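Local coordinates for fusolin (Unidentified entomopoxvirus, PDB 4YN2), which forms the crystalline spindles of an insect poxvirus that enhance virulence, and probably acts on chitin through its lytic polysaccharide monooxygenase fold, at residues 145-150 against 210-215; 1-6 against 135-140; 34-39 against 59-64. All coordinates share one frame; numbering follows the deposited sequence.

Contact 1 (145-150 against 210-215); sequences SYYEVY and VRWQRL. With NAG (2-acetamido-2-deoxy-beta-D-glucopyranose), chain B; NAG (2-acetamido-2-deoxy-beta-D-glucopyranose), chain C.
The protein's own N-glycan, probably linked to Asn173, lies on an antiparallel strand pair of this lytic polysaccharide monooxygenase-like domain. It covers the face of Tyr146, Glu148 and Arg211. Strands 145-150 and 210-214 run in opposite directions, their axes 4.7 Å apart at closest. Tyr146 pairs with Gln213 and Glu148 with Arg211, each as a hydrogen-bonded pair.

On the face of Ser145, Tyr147 and Trp212, the contact is aromatic. Trp212 CG is anti to the backbone N (chi1 -176°), which brings the indole alongside Tyr147. The Tyr147 ring lies over the five-membered ring of Trp212 in an offset stack, centroids 4.0 Å apart and planes at 8°. The hydroxyl of Tyr147 reaches over the indole near CE2. Trp212 NE1 donates to Ser145 OG at 2.8 Å, with the acceptor tilted from the indole plane. Ser145 OG is also hydrogen-bonded to His142 O. Phe136 meets both rings, Phe195 that of Tyr147.

The glycan face is polar. Glu148 and Arg211 lie side by side, and Arg211 NH1 forms a salt bridge to Glu148 OE1 at 2.9 Å. Tyr150 OH donates to Glu148 OE1 at 2.6 Å from the opposite face of the carboxylate. A water joins Glu148 OE2 to Tyr146 OH. Grips on both oxygens help fix the carboxylate's rotation, and Arg211 would tend to keep it ionised. Gln213 CB sits over one face of the Tyr146 ring in a CH-pi contact. The Leu215 side chain runs at about a right angle to that of Tyr146, with Leu215 CD2 3.5 Å from Tyr146 CD1. Leu215 CD2 lies 3.3 Å from O7 of the second N-acetylglucosamine. The first is held by its amide: N2 donates to Glu148 OE2 at 2.7 Å, with an N-H...O angle of 170°.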
loop_
_atom_site.group_PDB
_atom_site.type_symbol
_atom_site.label_atom_id
_atom_site.label_comp_id
_atom_site.label_asym_id
_atom_site.label_seq_id
_atom_site.Cartn_x
_atom_site.Cartn_y
_atom_site.Cartn_z
ATOM N N SER A 145 5.758 -13.046 -19.537
ATOM C CA SER A 145 5.821 -11.937 -18.594
ATOM C C SER A 145 6.541 -12.380 -17.329
ATOM O O SER A 145 6.728 -13.572 -17.113
ATOM C CB SER A 145 4.413 -11.446 -18.264
ATOM O OG SER A 145 3.675 -12.461 -17.605
ATOM N N TYR A 146 6.938 -11.434 -16.493
ATOM C CA TYR A 146 7.568 -11.747 -15.211
ATOM C C TYR A 146 7.162 -10.707 -14.191
ATOM O O TYR A 146 6.625 -9.654 -14.543
ATOM C CB TYR A 146 9.103 -11.857 -15.317
ATOM C CG TYR A 146 9.797 -10.590 -15.747
ATOM C CD1 TYR A 146 9.876 -10.241 -17.084
ATOM C CD2 TYR A 146 10.433 -9.771 -14.822
ATOM C CE1 TYR A 146 10.502 -9.070 -17.490
ATOM C CE2 TYR A 146 11.080 -8.607 -15.217
ATOM C CZ TYR A 146 11.134 -8.269 -16.558
ATOM O OH TYR A 146 11.771 -7.130 -16.989
ATOM N N TYR A 147 7.363 -11.045 -12.922
ATOM C CA TYR A 147 7.004 -10.201 -11.800
ATOM C C TYR A 147 8.211 -9.767 -11.014
ATOM O O TYR A 147 9.053 -10.595 -10.707
ATOM C CB TYR A 147 6.074 -10.969 -10.849
ATOM C CG TYR A 147 4.656 -11.069 -11.346
ATOM C CD1 TYR A 147 4.276 -12.069 -12.229
ATOM C CD2 TYR A 147 3.694 -10.152 -10.946
ATOM C CE1 TYR A 147 2.966 -12.172 -12.682
ATOM C CE2 TYR A 147 2.384 -10.235 -11.404
ATOM C CZ TYR A 147 2.024 -11.239 -12.281
ATOM O OH TYR A 147 0.728 -11.328 -12.711
ATOM N N GLU A 148 8.273 -8.484 -10.658
ATOM C CA GLU A 148 9.258 -7.956 -9.734
ATOM C C GLU A 148 8.506 -7.412 -8.565
ATOM O O GLU A 148 7.452 -6.797 -8.759
ATOM C CB GLU A 148 10.135 -6.863 -10.354
ATOM C CG GLU A 148 11.024 -7.341 -11.485
ATOM C CD GLU A 148 11.727 -6.216 -12.212
ATOM O OE1 GLU A 148 11.361 -5.039 -11.992
ATOM O OE2 GLU A 148 12.649 -6.505 -13.004
ATOM N N VAL A 149 9.014 -7.638 -7.357
ATOM C CA VAL A 149 8.438 -7.072 -6.151
ATOM C C VAL A 149 9.528 -6.302 -5.457
ATOM O O VAL A 149 10.629 -6.826 -5.269
ATOM C CB VAL A 149 7.795 -8.105 -5.200
ATOM C CG1 VAL A 149 7.058 -7.403 -4.069
ATOM C CG2 VAL A 149 6.845 -9.026 -5.955
ATOM N N TYR A 150 9.230 -5.053 -5.105
ATOM C CA TYR A 150 10.113 -4.186 -4.341
ATOM C C TYR A 150 9.444 -3.886 -3.050
ATOM O O TYR A 150 8.227 -3.985 -2.969
ATOM C CB TYR A 150 10.424 -2.863 -5.061
ATOM C CG TYR A 150 10.985 -3.003 -6.453
ATOM C CD1 TYR A 150 10.167 -3.346 -7.525
ATOM C CD2 TYR A 150 12.338 -2.796 -6.706
ATOM C CE1 TYR A 150 10.677 -3.477 -8.812
ATOM C CE2 TYR A 150 12.865 -2.953 -7.991
ATOM C CZ TYR A 150 12.030 -3.308 -9.038
ATOM O OH TYR A 150 12.544 -3.458 -10.300
ATOM N N VAL A 210 4.740 -3.775 -6.792
ATOM C CA VAL A 210 4.668 -4.966 -7.633
ATOM C C VAL A 210 4.621 -4.537 -9.074
ATOM O O VAL A 210 3.779 -3.725 -9.450
ATOM C CB VAL A 210 3.443 -5.851 -7.272
ATOM C CG1 VAL A 210 3.415 -7.111 -8.130
ATOM C CG2 VAL A 210 3.436 -6.212 -5.786
ATOM N N ARG A 211 5.502 -5.095 -9.879
ATOM C CA ARG A 211 5.599 -4.803 -11.296
ATOM C C ARG A 211 5.365 -6.071 -12.084
ATOM O O ARG A 211 6.098 -7.038 -11.895
ATOM C CB ARG A 211 6.967 -4.224 -11.618
ATOM C CG ARG A 211 7.219 -3.964 -13.090
ATOM C CD ARG A 211 8.666 -3.600 -13.304
ATOM N NE ARG A 211 8.930 -3.330 -14.711
ATOM C CZ ARG A 211 10.114 -3.402 -15.305
ATOM N NH1 ARG A 211 11.195 -3.739 -14.614
ATOM N NH2 ARG A 211 10.230 -3.130 -16.601
ATOM N N TRP A 212 4.361 -6.066 -12.958
ATOM C CA TRP A 212 4.089 -7.173 -13.868
ATOM C C TRP A 212 4.502 -6.696 -15.244
ATOM O O TRP A 212 3.834 -5.847 -15.819
ATOM C CB TRP A 212 2.621 -7.568 -13.816
ATOM C CG TRP A 212 2.289 -8.765 -14.651
ATOM C CD1 TRP A 212 3.116 -9.794 -14.993
ATOM C CD2 TRP A 212 1.048 -9.016 -15.305
ATOM N NE1 TRP A 212 2.437 -10.713 -15.745
ATOM C CE2 TRP A 212 1.159 -10.269 -15.946
ATOM C CE3 TRP A 212 -0.164 -8.322 -15.384
ATOM C CZ2 TRP A 212 0.104 -10.844 -16.643
ATOM C CZ3 TRP A 212 -1.205 -8.883 -16.098
ATOM C CH2 TRP A 212 -1.070 -10.132 -16.712
ATOM N N GLN A 213 5.618 -7.190 -15.741
ATOM C CA GLN A 213 6.192 -6.743 -16.996
ATOM C C GLN A 213 6.047 -7.762 -18.105
ATOM O O GLN A 213 6.534 -8.877 -17.967
ATOM C CB GLN A 213 7.674 -6.455 -16.767
ATOM C CG GLN A 213 8.442 -5.954 -17.999
ATOM C CD GLN A 213 7.845 -4.708 -18.584
ATOM O OE1 GLN A 213 7.678 -3.696 -17.900
ATOM N NE2 GLN A 213 7.559 -4.709 -19.869
ATOM N N ARG A 214 5.452 -7.360 -19.229
ATOM C CA ARG A 214 5.378 -8.224 -20.401
ATOM C C ARG A 214 6.702 -8.205 -21.144
ATOM O O ARG A 214 7.301 -7.138 -21.275
ATOM C CB ARG A 214 4.282 -7.769 -21.367
ATOM C CG ARG A 214 2.878 -7.921 -20.840
ATOM C CD ARG A 214 1.817 -7.384 -21.800
ATOM N NE ARG A 214 1.845 -8.035 -23.122
ATOM C CZ ARG A 214 0.796 -8.248 -23.916
ATOM N NH1 ARG A 214 -0.424 -7.892 -23.532
ATOM N NH2 ARG A 214 0.957 -8.844 -25.092
ATOM N N LEU A 215 7.136 -9.367 -21.658
ATOM C CA LEU A 215 8.360 -9.473 -22.446
ATOM C C LEU A 215 7.997 -9.481 -23.925
ATOM O O LEU A 215 7.922 -10.539 -24.546
ATOM C CB LEU A 215 9.171 -10.724 -22.095
ATOM C CG LEU A 215 9.457 -10.966 -20.606
ATOM C CD1 LEU A 215 8.822 -12.195 -20.174
ATOM C CD2 LEU A 215 10.919 -11.127 -20.333
HETATM C C1 NAG B . 14.603 -9.725 -13.422
HETATM C C2 NAG B . 15.612 -8.608 -13.673
HETATM C C3 NAG B . 15.688 -8.359 -15.178
HETATM C C4 NAG B . 15.983 -9.658 -15.923
HETATM C C5 NAG B . 15.003 -10.755 -15.521
HETATM C C6 NAG B . 15.319 -12.106 -16.130
HETATM C C7 NAG B . 16.047 -6.687 -12.185
HETATM C C8 NAG B . 15.432 -5.516 -11.485
HETATM N N2 NAG B . 15.224 -7.392 -12.978
HETATM O O3 NAG B . 16.742 -7.432 -15.400
HETATM O O4 NAG B . 15.862 -9.461 -17.325
HETATM O O5 NAG B . 15.029 -10.908 -14.096
HETATM O O6 NAG B . 16.664 -12.494 -15.924
HETATM O O7 NAG B . 17.234 -6.967 -12.059
HETATM C C1 NAG C . 17.039 -9.544 -18.072
HETATM C C2 NAG C . 16.696 -9.660 -19.555
HETATM C C3 NAG C . 17.993 -9.663 -20.364
HETATM C C4 NAG C . 18.855 -8.458 -20.001
HETATM C C5 NAG C . 19.103 -8.430 -18.496
HETATM C C6 NAG C . 19.884 -7.229 -18.017
HETATM C C7 NAG C . 14.676 -10.910 -20.241
HETATM C C8 NAG C . 14.107 -12.272 -20.514
HETATM N N2 NAG C . 15.947 -10.883 -19.798
HETATM O O3 NAG C . 17.655 -9.628 -21.747
HETATM O O4 NAG C . 20.110 -8.554 -20.662
HETATM O O5 NAG C . 17.843 -8.401 -17.813
HETATM O O6 NAG C . 19.120 -6.031 -18.096
HETATM O O7 NAG C . 14.022 -9.887 -20.418
HETATM O O HOH W 1 13.318 -5.564 -15.422
#

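Contact 2 (1-6 against 135-140); sequences HGYMSF and EFCPTA. With ZN (zinc ion), chain D.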
loop_
_atom_site.group_PDB
_atom_site.type_symbol
_atom_site.label_atom_id
_atom_site.label_comp_id
_atom_site.label_asym_id
_atom_site.label_seq_id
_atom_site.Cartn_x
_atom_site.Cartn_y
_atom_site.Cartn_z
ATOM N N HIS A 1 -3.382 -6.808 -18.186
ATOM C CA HIS A 1 -4.115 -5.932 -17.297
ATOM C C HIS A 1 -4.454 -6.668 -16.033
ATOM O O HIS A 1 -4.606 -7.888 -16.040
ATOM C CB HIS A 1 -5.398 -5.419 -17.973
ATOM C CG HIS A 1 -5.154 -4.326 -18.949
ATOM N ND1 HIS A 1 -4.203 -4.447 -19.936
ATOM C CD2 HIS A 1 -5.741 -3.112 -19.051
ATOM C CE1 HIS A 1 -4.234 -3.308 -20.605
ATOM N NE2 HIS A 1 -5.184 -2.500 -20.138
ATOM N N GLY A 2 -4.604 -5.918 -14.962
ATOM C CA GLY A 2 -4.981 -6.473 -13.681
ATOM C C GLY A 2 -4.467 -5.647 -12.532
ATOM O O GLY A 2 -4.026 -4.510 -12.714
ATOM N N TYR A 3 -4.554 -6.211 -11.350
ATOM C CA TYR A 3 -4.135 -5.532 -10.127
ATOM C C TYR A 3 -3.828 -6.529 -9.045
ATOM O O TYR A 3 -4.290 -7.669 -9.096
ATOM C CB TYR A 3 -5.243 -4.574 -9.632
ATOM C CG TYR A 3 -6.602 -5.231 -9.540
ATOM C CD1 TYR A 3 -6.965 -5.976 -8.425
ATOM C CD2 TYR A 3 -7.509 -5.144 -10.586
ATOM C CE1 TYR A 3 -8.189 -6.635 -8.362
ATOM C CE2 TYR A 3 -8.731 -5.807 -10.540
ATOM C CZ TYR A 3 -9.066 -6.557 -9.426
ATOM O OH TYR A 3 -10.282 -7.188 -9.344
ATOM N N MET A 4 -3.090 -6.082 -8.043
ATOM C CA MET A 4 -2.798 -6.883 -6.863
ATOM C C MET A 4 -4.070 -7.041 -6.034
ATOM O O MET A 4 -4.674 -6.044 -5.665
ATOM C CB MET A 4 -1.683 -6.231 -6.022
ATOM C CG MET A 4 -0.305 -6.549 -6.515
ATOM S SD MET A 4 0.110 -8.314 -6.410
ATOM C CE MET A 4 -0.029 -8.580 -4.685
ATOM N N SER A 5 -4.499 -8.282 -5.788
ATOM C CA SER A 5 -5.711 -8.572 -5.022
ATOM C C SER A 5 -5.354 -8.994 -3.627
ATOM O O SER A 5 -6.130 -8.708 -2.714
ATOM C CB SER A 5 -6.564 -9.637 -5.711
ATOM O OG SER A 5 -5.773 -10.687 -6.237
ATOM N N PHE A 6 -4.196 -9.657 -3.421
ATOM C CA PHE A 6 -3.777 -9.974 -2.058
ATOM C C PHE A 6 -2.266 -9.825 -1.896
ATOM O O PHE A 6 -1.519 -10.590 -2.488
ATOM C CB PHE A 6 -4.207 -11.367 -1.557
ATOM C CG PHE A 6 -3.879 -11.437 -0.085
ATOM C CD1 PHE A 6 -4.679 -10.793 0.848
ATOM C CD2 PHE A 6 -2.653 -11.925 0.339
ATOM C CE1 PHE A 6 -4.297 -10.713 2.186
ATOM C CE2 PHE A 6 -2.274 -11.845 1.676
ATOM C CZ PHE A 6 -3.097 -11.232 2.588
ATOM N N GLU A 135 -1.146 -12.580 -4.436
ATOM C CA GLU A 135 -2.116 -12.929 -5.481
ATOM C C GLU A 135 -2.294 -11.735 -6.403
ATOM O O GLU A 135 -2.763 -10.689 -5.950
ATOM C CB GLU A 135 -3.458 -13.344 -4.854
ATOM C CG GLU A 135 -4.515 -13.817 -5.844
ATOM C CD GLU A 135 -5.925 -13.851 -5.280
ATOM O OE1 GLU A 135 -6.353 -12.836 -4.688
ATOM O OE2 GLU A 135 -6.615 -14.879 -5.460
ATOM N N PHE A 136 -1.888 -11.867 -7.678
ATOM C CA PHE A 136 -2.123 -10.843 -8.689
ATOM C C PHE A 136 -3.341 -11.310 -9.470
ATOM O O PHE A 136 -3.420 -12.486 -9.863
ATOM C CB PHE A 136 -0.905 -10.583 -9.584
ATOM C CG PHE A 136 -1.074 -9.388 -10.487
ATOM C CD1 PHE A 136 -1.751 -9.498 -11.695
ATOM C CD2 PHE A 136 -0.563 -8.145 -10.129
ATOM C CE1 PHE A 136 -1.915 -8.386 -12.525
ATOM C CE2 PHE A 136 -0.739 -7.032 -10.957
ATOM C CZ PHE A 136 -1.401 -7.164 -12.155
ATOM N N CYS A 137 -4.310 -10.411 -9.620
ATOM C CA CYS A 137 -5.592 -10.661 -10.259
ATOM C C CYS A 137 -5.539 -10.190 -11.695
ATOM O O CYS A 137 -5.665 -8.990 -11.929
ATOM C CB CYS A 137 -6.701 -9.960 -9.478
ATOM S SG CYS A 137 -8.372 -10.382 -10.023
ATOM N N PRO A 138 -5.311 -11.093 -12.670
ATOM C CA PRO A 138 -5.213 -10.651 -14.054
ATOM C C PRO A 138 -6.578 -10.566 -14.715
ATOM O O PRO A 138 -7.367 -11.479 -14.588
ATOM C CB PRO A 138 -4.360 -11.748 -14.695
ATOM C CG PRO A 138 -4.753 -12.985 -13.975
ATOM C CD PRO A 138 -5.150 -12.561 -12.576
ATOM N N THR A 139 -6.839 -9.505 -15.449
ATOM C CA THR A 139 -8.098 -9.387 -16.169
ATOM C C THR A 139 -7.857 -9.955 -17.610
ATOM O O THR A 139 -8.815 -10.296 -18.298
ATOM C CB THR A 139 -8.619 -7.967 -16.035
ATOM O OG1 THR A 139 -7.684 -7.055 -16.578
ATOM C CG2 THR A 139 -8.864 -7.604 -14.556
ATOM N N ALA A 140 -6.581 -10.141 -18.005
ATOM C CA ALA A 140 -6.162 -10.778 -19.260
ATOM C C ALA A 140 -4.890 -11.599 -19.006
ATOM O O ALA A 140 -4.062 -11.200 -18.189
ATOM C CB ALA A 140 -5.907 -9.731 -20.325
HETATM ZN ZN ZN D . -3.384 -6.190 -20.223
#
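A classic beta bulge interrupts the pairing of strand 2-6 with strand 135-138. Ser5 and Phe6 both face Glu135, and their backbone N atoms both donate to Glu135 O, at 3.0 Å from Ser5 N and 3.1 Å from Phe6 N. The register shifts by one residue here. The bulge turns the Ser5 side chain toward the other strand. Its OG lies between the backbone N and the carbonyl carbon (chi1 42°), within reach of both Glu135 OE1 and Glu135 O. Glu135 OE2 has a further partner in Ser185.

On the N-terminal side of the bulge the strands pair regularly. Tyr3 and Cys137 form a hydrogen-bonded pair, and Cys137 CB lies over the face of the Tyr3 ring, 4.2 Å from its centroid. The Cys137 sulfur, disulfide-bonded to Cys187, approaches that ring obliquely. On the other side of the sheet, Met4 SD meets the edge of the Phe136 ring, 3.8 Å from Phe136 CD2, a Met-aromatic contact. Tyr3 O lies over the centre of the Phe136 ring, 3.8 Å above its plane. Gly2 has backbone angles that call for glycine, and there is no room for a CB beside Cys137 O and the Phe136 ring.

Thr139 N donates to His1 O at 2.8 Å and holds the N terminus against the second strand. His1 binds the zinc seen here with its amino N, at 2.1 Å, and its ring ND1. These are two of the three nitrogens of a histidine brace, as in lytic polysaccharide monooxygenases; His142 NE2 gives the third. His1 NE2 is hydrogen-bonded to Glu67. Strand 2-6 edges a four-stranded antiparallel sheet, with strand 191-200 on the far side of 129-138. Helix 10-15 packs on Tyr3, and strand 220-231 lies against His1, Tyr3 and Met4.

Contact 3 (34-39 against 59-64); sequences RAAYQY and QYEFQQ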
loop_
_atom_site.group_PDB
_atom_site.type_symbol
_atom_site.label_atom_id
_atom_site.label_comp_id
_atom_site.label_asym_id
_atom_site.label_seq_id
_atom_site.Cartn_x
_atom_site.Cartn_y
_atom_site.Cartn_z
ATOM N N ARG A 34 -10.478 9.204 -0.556
ATOM C CA ARG A 34 -11.245 10.414 -0.829
ATOM C C ARG A 34 -10.291 11.551 -1.188
ATOM O O ARG A 34 -10.569 12.286 -2.132
ATOM C CB ARG A 34 -12.147 10.795 0.353
ATOM C CG ARG A 34 -13.056 11.979 0.018
ATOM C CD ARG A 34 -14.070 12.294 1.104
ATOM N NE ARG A 34 -13.425 12.551 2.396
ATOM C CZ ARG A 34 -13.391 11.721 3.441
ATOM N NH1 ARG A 34 -13.985 10.532 3.382
ATOM N NH2 ARG A 34 -12.766 12.076 4.555
ATOM N N ALA A 35 -9.159 11.681 -0.474
ATOM C CA ALA A 35 -8.173 12.714 -0.802
ATOM C C ALA A 35 -7.585 12.479 -2.212
ATOM O O ALA A 35 -7.412 13.441 -2.945
ATOM C CB ALA A 35 -7.060 12.745 0.242
ATOM N N ALA A 36 -7.359 11.215 -2.615
ATOM C CA ALA A 36 -6.819 10.913 -3.958
ATOM C C ALA A 36 -7.787 11.338 -5.046
ATOM O O ALA A 36 -7.378 11.925 -6.050
ATOM C CB ALA A 36 -6.513 9.446 -4.095
ATOM N N TYR A 37 -9.074 11.066 -4.831
ATOM C CA TYR A 37 -10.109 11.485 -5.770
ATOM C C TYR A 37 -10.131 13.014 -5.857
ATOM O O TYR A 37 -10.052 13.580 -6.950
ATOM C CB TYR A 37 -11.472 10.948 -5.308
ATOM C CG TYR A 37 -12.609 11.249 -6.253
ATOM C CD1 TYR A 37 -13.279 12.467 -6.204
ATOM C CD2 TYR A 37 -13.056 10.298 -7.163
ATOM C CE1 TYR A 37 -14.310 12.762 -7.095
ATOM C CE2 TYR A 37 -14.092 10.576 -8.051
ATOM C CZ TYR A 37 -14.737 11.798 -7.995
ATOM O OH TYR A 37 -15.783 12.037 -8.851
ATOM N N GLN A 38 -10.199 13.669 -4.697
ATOM C CA GLN A 38 -10.322 15.120 -4.625
ATOM C C GLN A 38 -9.069 15.847 -5.106
ATOM O O GLN A 38 -9.201 16.931 -5.664
ATOM C CB GLN A 38 -10.748 15.564 -3.224
ATOM C CG GLN A 38 -12.194 15.091 -2.973
ATOM C CD GLN A 38 -12.728 15.351 -1.592
ATOM O OE1 GLN A 38 -11.994 15.700 -0.676
ATOM N NE2 GLN A 38 -14.037 15.160 -1.408
ATOM N N TYR A 39 -7.886 15.238 -4.979
ATOM C CA TYR A 39 -6.630 15.785 -5.500
ATOM C C TYR A 39 -6.685 15.947 -7.040
ATOM O O TYR A 39 -6.377 17.014 -7.566
ATOM C CB TYR A 39 -5.485 14.831 -5.128
ATOM C CG TYR A 39 -4.127 15.269 -5.610
ATOM C CD1 TYR A 39 -3.301 16.041 -4.805
ATOM C CD2 TYR A 39 -3.639 14.858 -6.842
ATOM C CE1 TYR A 39 -2.030 16.419 -5.225
ATOM C CE2 TYR A 39 -2.371 15.234 -7.277
ATOM C CZ TYR A 39 -1.570 16.018 -6.465
ATOM O OH TYR A 39 -0.316 16.369 -6.892
ATOM N N GLN A 59 -12.788 10.159 -11.646
ATOM C CA GLN A 59 -13.410 8.842 -11.783
ATOM C C GLN A 59 -12.508 7.866 -12.541
ATOM O O GLN A 59 -12.400 6.702 -12.152
ATOM C CB GLN A 59 -14.749 8.952 -12.505
ATOM C CG GLN A 59 -15.852 9.536 -11.647
ATOM C CD GLN A 59 -17.124 9.719 -12.440
ATOM O OE1 GLN A 59 -17.144 9.687 -13.674
ATOM N NE2 GLN A 59 -18.226 9.852 -11.750
ATOM N N TYR A 60 -11.851 8.349 -13.606
ATOM C CA TYR A 60 -10.950 7.555 -14.443
ATOM C C TYR A 60 -9.834 6.944 -13.603
ATOM O O TYR A 60 -9.454 5.799 -13.823
ATOM C CB TYR A 60 -10.381 8.446 -15.564
ATOM C CG TYR A 60 -9.429 7.767 -16.512
ATOM C CD1 TYR A 60 -8.071 7.690 -16.227
ATOM C CD2 TYR A 60 -9.870 7.256 -17.726
ATOM C CE1 TYR A 60 -7.186 7.092 -17.110
ATOM C CE2 TYR A 60 -8.986 6.688 -18.635
ATOM C CZ TYR A 60 -7.637 6.631 -18.336
ATOM O OH TYR A 60 -6.780 6.008 -19.208
ATOM N N GLU A 61 -9.322 7.709 -12.620
ATOM C CA GLU A 61 -8.261 7.263 -11.728
ATOM C C GLU A 61 -8.640 5.956 -11.020
ATOM O O GLU A 61 -7.799 5.056 -10.913
ATOM C CB GLU A 61 -7.956 8.380 -10.713
ATOM C CG GLU A 61 -7.049 8.003 -9.569
ATOM C CD GLU A 61 -6.666 9.217 -8.754
ATOM O OE1 GLU A 61 -7.568 9.884 -8.198
ATOM O OE2 GLU A 61 -5.459 9.520 -8.697
ATOM N N PHE A 62 -9.906 5.815 -10.586
ATOM C CA PHE A 62 -10.335 4.585 -9.930
ATOM C C PHE A 62 -10.965 3.584 -10.880
ATOM O O PHE A 62 -10.842 2.396 -10.611
ATOM C CB PHE A 62 -11.283 4.887 -8.782
ATOM C CG PHE A 62 -10.698 5.704 -7.648
ATOM C CD1 PHE A 62 -9.319 5.782 -7.452
ATOM C CD2 PHE A 62 -11.521 6.263 -6.682
ATOM C CE1 PHE A 62 -8.789 6.550 -6.415
ATOM C CE2 PHE A 62 -10.986 7.008 -5.630
ATOM C CZ PHE A 62 -9.626 7.171 -5.524
ATOM N N GLN A 63 -11.584 4.016 -11.988
ATOM C CA GLN A 63 -12.163 3.084 -12.955
ATOM C C GLN A 63 -11.062 2.255 -13.606
ATOM O O GLN A 63 -11.263 1.075 -13.862
ATOM C CB GLN A 63 -12.969 3.830 -14.039
ATOM C CG GLN A 63 -13.562 2.897 -15.123
ATOM C CD GLN A 63 -14.213 3.618 -16.267
ATOM O OE1 GLN A 63 -14.384 4.832 -16.254
ATOM N NE2 GLN A 63 -14.536 2.875 -17.319
ATOM N N GLN A 64 -9.905 2.870 -13.874
ATOM C CA GLN A 64 -8.782 2.194 -14.507
ATOM C C GLN A 64 -7.870 1.504 -13.488
ATOM O O GLN A 64 -6.669 1.476 -13.695
ATOM C CB GLN A 64 -7.974 3.203 -15.330
ATOM C CG GLN A 64 -8.753 3.910 -16.417
ATOM C CD GLN A 64 -9.327 2.950 -17.409
ATOM O OE1 GLN A 64 -10.516 2.666 -17.389
ATOM N NE2 GLN A 64 -8.487 2.393 -18.261
#
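Phe62 and Tyr37 cross obliquely where helix 31-48 meets helix 51-63. The Phe62 ring points at the first helix with its outer end. Phe62 CE2 lies 4.0 Å from Tyr37 CB and comes in at the edge of the Tyr37 ring, near its plane. Phe62 CZ is 4.1 Å from the methyl CB of Ala36, which sits at the edge of the Phe62 ring. Phe19 packs on the Phe62 ring edge-to-face.

Tyr37 takes a different course. Its CG is anti to the backbone N (chi1 -176°), which carries the ring along the neighbouring helix as far as Gln59. There Tyr37 and Gln59 lie side by side and point the same way, with the ring and amide planes 63° apart. The contact is made by the aliphatic part of the glutamine: Gln59 CG lies 3.8 Å from Tyr37 OH. The hydroxyl bonds to the backbone oxygen of Thr23. Ile55 and Ala58 of helix 51-63 also touch Tyr37.

Glu61 reaches across with its chain extended. Glu61 OE1 stops 3.0 Å from Ala36 O. Two acceptors face each other there, which would probably disfavour a charge on this carboxylate oxygen. Its other oxygen, OE2, has weak bonds to the backbone N atoms of Gly108 and Val109.

The helix axes come within 9.6 Å, with their directions 132° apart, and the buried area is modest at 263 Å². Side-chain packing carries the contact. This is a helical hairpin, two successive helices joined by a short turn and folded back on each other. It belongs to the helical region inserted between the first and second strands of the beta-sandwich core.

In the fold
From the N terminus, strand 2-6 starts the chain and does not find its partner until residues 135-140. Contact 2 therefore closes a long loop of 128 residues. Contact 3 is nested inside that loop. It closes a short helical segment, bringing helix 51-63 back onto helix 31-48. Contact 1 opens only after contact 2 has closed, and joins strand 145-152 to strand 206-214 in the six-stranded sheet. Contacts 1 and 2 touch: Phe136 of contact 2 packs on Tyr147 and Trp212 of contact 1, so the two sheets meet there. Contact 3 touches neither, with nearest atoms about 6 Å from contact 2 and about 12 Å from contact 1.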